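Local atomic coordinates of OLD nuclease (Thermus scotoductus, PDB entry 6P74), a protein that degrades linear or supercoiled double-stranded DNA from 5' to 3', nicks and linearises circular DNA, and hydrolyses ATP when stimulated by DNA. Residues 372-377 and 425-430. Numbering follows the deposited sequence.
Sequences RALLVE and PFVVVH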
loop_
_atom_site.group_PDB
_atom_site.type_symbol
_atom_site.label_atom_id
_atom_site.label_comp_id
_atom_site.label_asym_id
_atom_site.label_seq_id
_atom_site.Cartn_x
_atom_site.Cartn_y
_atom_site.Cartn_z
ATOM N N ARG A 372 15.315 -3.931 25.361
ATOM C CA ARG A 372 16.338 -4.468 26.248
ATOM C C ARG A 372 15.695 -5.496 27.175
ATOM O O ARG A 372 14.499 -5.414 27.483
ATOM C CB ARG A 372 17.000 -3.353 27.068
ATOM C CG ARG A 372 18.299 -2.849 26.482
ATOM C CD ARG A 372 18.268 -1.351 26.283
ATOM N NE ARG A 372 17.913 -0.679 27.520
ATOM C CZ ARG A 372 17.893 0.638 27.664
ATOM N NH1 ARG A 372 18.212 1.418 26.638
ATOM N NH2 ARG A 372 17.553 1.168 28.831
ATOM N N ALA A 373 16.497 -6.456 27.634
ATOM C CA ALA A 373 16.004 -7.516 28.501
ATOM C C ALA A 373 16.861 -7.640 29.754
ATOM O O ALA A 373 18.095 -7.632 29.676
ATOM C CB ALA A 373 15.976 -8.872 27.774
ATOM N N LEU A 374 16.196 -7.774 30.900
ATOM C CA LEU A 374 16.823 -8.217 32.142
ATOM C C LEU A 374 16.482 -9.697 32.330
ATOM O O LEU A 374 15.304 -10.059 32.445
ATOM C CB LEU A 374 16.346 -7.384 33.342
ATOM C CG LEU A 374 16.897 -7.813 34.724
ATOM C CD1 LEU A 374 18.423 -7.600 34.862
ATOM C CD2 LEU A 374 16.188 -7.088 35.836
ATOM N N LEU A 375 17.505 -10.547 32.332
ATOM C CA LEU A 375 17.338 -11.997 32.447
ATOM C C LEU A 375 17.556 -12.416 33.901
ATOM O O LEU A 375 18.638 -12.179 34.442
ATOM C CB LEU A 375 18.341 -12.714 31.537
ATOM C CG LEU A 375 18.346 -12.145 30.113
ATOM C CD1 LEU A 375 19.228 -12.980 29.157
ATOM C CD2 LEU A 375 16.892 -12.052 29.578
ATOM N N VAL A 376 16.545 -13.040 34.529
ATOM C CA VAL A 376 16.666 -13.549 35.894
ATOM C C VAL A 376 16.290 -15.036 35.914
ATOM O O VAL A 376 15.726 -15.583 34.953
ATOM C CB VAL A 376 15.816 -12.745 36.915
ATOM C CG1 VAL A 376 16.058 -11.267 36.783
ATOM C CG2 VAL A 376 14.333 -13.054 36.756
ATOM N N GLU A 377 16.628 -15.694 37.037
ATOM C CA GLU A 377 16.443 -17.141 37.145
ATOM C C GLU A 377 14.977 -17.543 37.193
ATOM O O GLU A 377 14.570 -18.506 36.527
ATOM C CB GLU A 377 17.134 -17.698 38.373
ATOM C CG GLU A 377 18.633 -17.618 38.341
ATOM C CD GLU A 377 19.241 -18.007 39.680
ATOM O OE1 GLU A 377 19.253 -19.209 39.990
ATOM O OE2 GLU A 377 19.665 -17.113 40.441
ATOM N N PRO A 425 20.079 -6.178 23.393
ATOM C CA PRO A 425 20.829 -5.843 24.608
ATOM C C PRO A 425 20.175 -6.487 25.815
ATOM O O PRO A 425 18.947 -6.590 25.890
ATOM C CB PRO A 425 20.748 -4.311 24.679
ATOM C CG PRO A 425 20.284 -3.886 23.340
ATOM C CD PRO A 425 19.439 -4.994 22.810
ATOM N N PHE A 426 20.999 -6.921 26.766
ATOM C CA PHE A 426 20.464 -7.625 27.922
ATOM C C PHE A 426 21.398 -7.455 29.114
ATOM O O PHE A 426 22.584 -7.162 28.962
ATOM C CB PHE A 426 20.257 -9.115 27.621
ATOM C CG PHE A 426 21.540 -9.851 27.354
ATOM C CD1 PHE A 426 22.076 -9.884 26.083
ATOM C CD2 PHE A 426 22.232 -10.465 28.389
ATOM C CE1 PHE A 426 23.279 -10.533 25.838
ATOM C CE2 PHE A 426 23.419 -11.120 28.159
ATOM C CZ PHE A 426 23.945 -11.160 26.873
ATOM N N VAL A 427 20.840 -7.641 30.310
ATOM C CA VAL A 427 21.614 -7.812 31.535
ATOM C C VAL A 427 21.160 -9.116 32.204
ATOM O O VAL A 427 19.971 -9.462 32.186
ATOM C CB VAL A 427 21.449 -6.587 32.465
ATOM C CG1 VAL A 427 22.113 -6.815 33.823
ATOM C CG2 VAL A 427 22.004 -5.316 31.800
ATOM N N VAL A 428 22.108 -9.858 32.761
ATOM C CA VAL A 428 21.824 -11.052 33.548
ATOM C C VAL A 428 22.031 -10.742 35.037
ATOM O O VAL A 428 23.057 -10.163 35.426
ATOM C CB VAL A 428 22.725 -12.226 33.132
ATOM C CG1 VAL A 428 22.338 -13.447 33.920
ATOM C CG2 VAL A 428 22.644 -12.494 31.629
ATOM N N VAL A 429 21.090 -11.172 35.879
ATOM C CA VAL A 429 21.328 -11.280 37.320
ATOM C C VAL A 429 20.993 -12.700 37.734
ATOM O O VAL A 429 19.928 -13.213 37.381
ATOM C CB VAL A 429 20.489 -10.304 38.172
ATOM C CG1 VAL A 429 21.235 -9.947 39.450
ATOM C CG2 VAL A 429 20.072 -9.090 37.392
ATOM N N HIS A 430 21.854 -13.308 38.543
ATOM C CA HIS A 430 21.521 -14.595 39.131
ATOM C C HIS A 430 22.246 -14.755 40.468
ATOM O O HIS A 430 23.189 -14.019 40.795
ATOM C CB HIS A 430 21.873 -15.727 38.167
ATOM C CG HIS A 430 23.341 -15.882 37.948
ATOM N ND1 HIS A 430 24.150 -16.561 38.829
ATOM C CD2 HIS A 430 24.158 -15.418 36.966
ATOM C CE1 HIS A 430 25.397 -16.533 38.386
ATOM N NE2 HIS A 430 25.427 -15.847 37.257
HETATM O O HOH W 1 17.810 -14.273 39.076
#
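Ala373 and Leu375 exchange backbone hydrogen bonds with Pro425, Val427 and Val429, pairing strands 372-376 and 426-430 in parallel at the middle of the four-stranded Toprim sheet. Ala373 N donates to Pro425 O (3.0 Å) and Val427 N to Ala373 O (2.8 Å). The bond from Leu375 N to Val427 O is almost straight, 176° at the hydrogen, and Val429 N closes the series on Leu375 O (3.0 Å). Beyond it the strands part, and a water accepts from Glu377 N (2.8 Å) while donating to Val429 O.

Apolar contacts flank this backbone. On one face chi2 of Leu374 (66°) turns CD1 tightly against Val429 CG2 (3.4 Å) and also to Val427 CG1; helix 513-523 covers these three residues. On the other, Leu375 CD1 approaches Phe426 CD2 obliquely (4.0 Å) and reaches Val428 CG2, where Val416 of helix 409-422 packs over them. At the strand start the Arg372 side chain crosses the Pro425 ring at about a right angle, CG against CB, while Arg372 NH2 hydrogen-bonds to Val522 O in helix 513-523.

At the opposite end Glu377 lays OE2 beside His430 CB (3.5 Å), the carboxylate and imidazole planes 82° apart, and OE2 accepts from Asp431 N. Glu377 and Asp431 are inferred ligands of the same divalent metal, and Asp431 binds samarium here; the paired strands thus bring both carboxylates to the C-terminal end of the parallel sheet, with the Asp431 amide probably helping to orient Glu377.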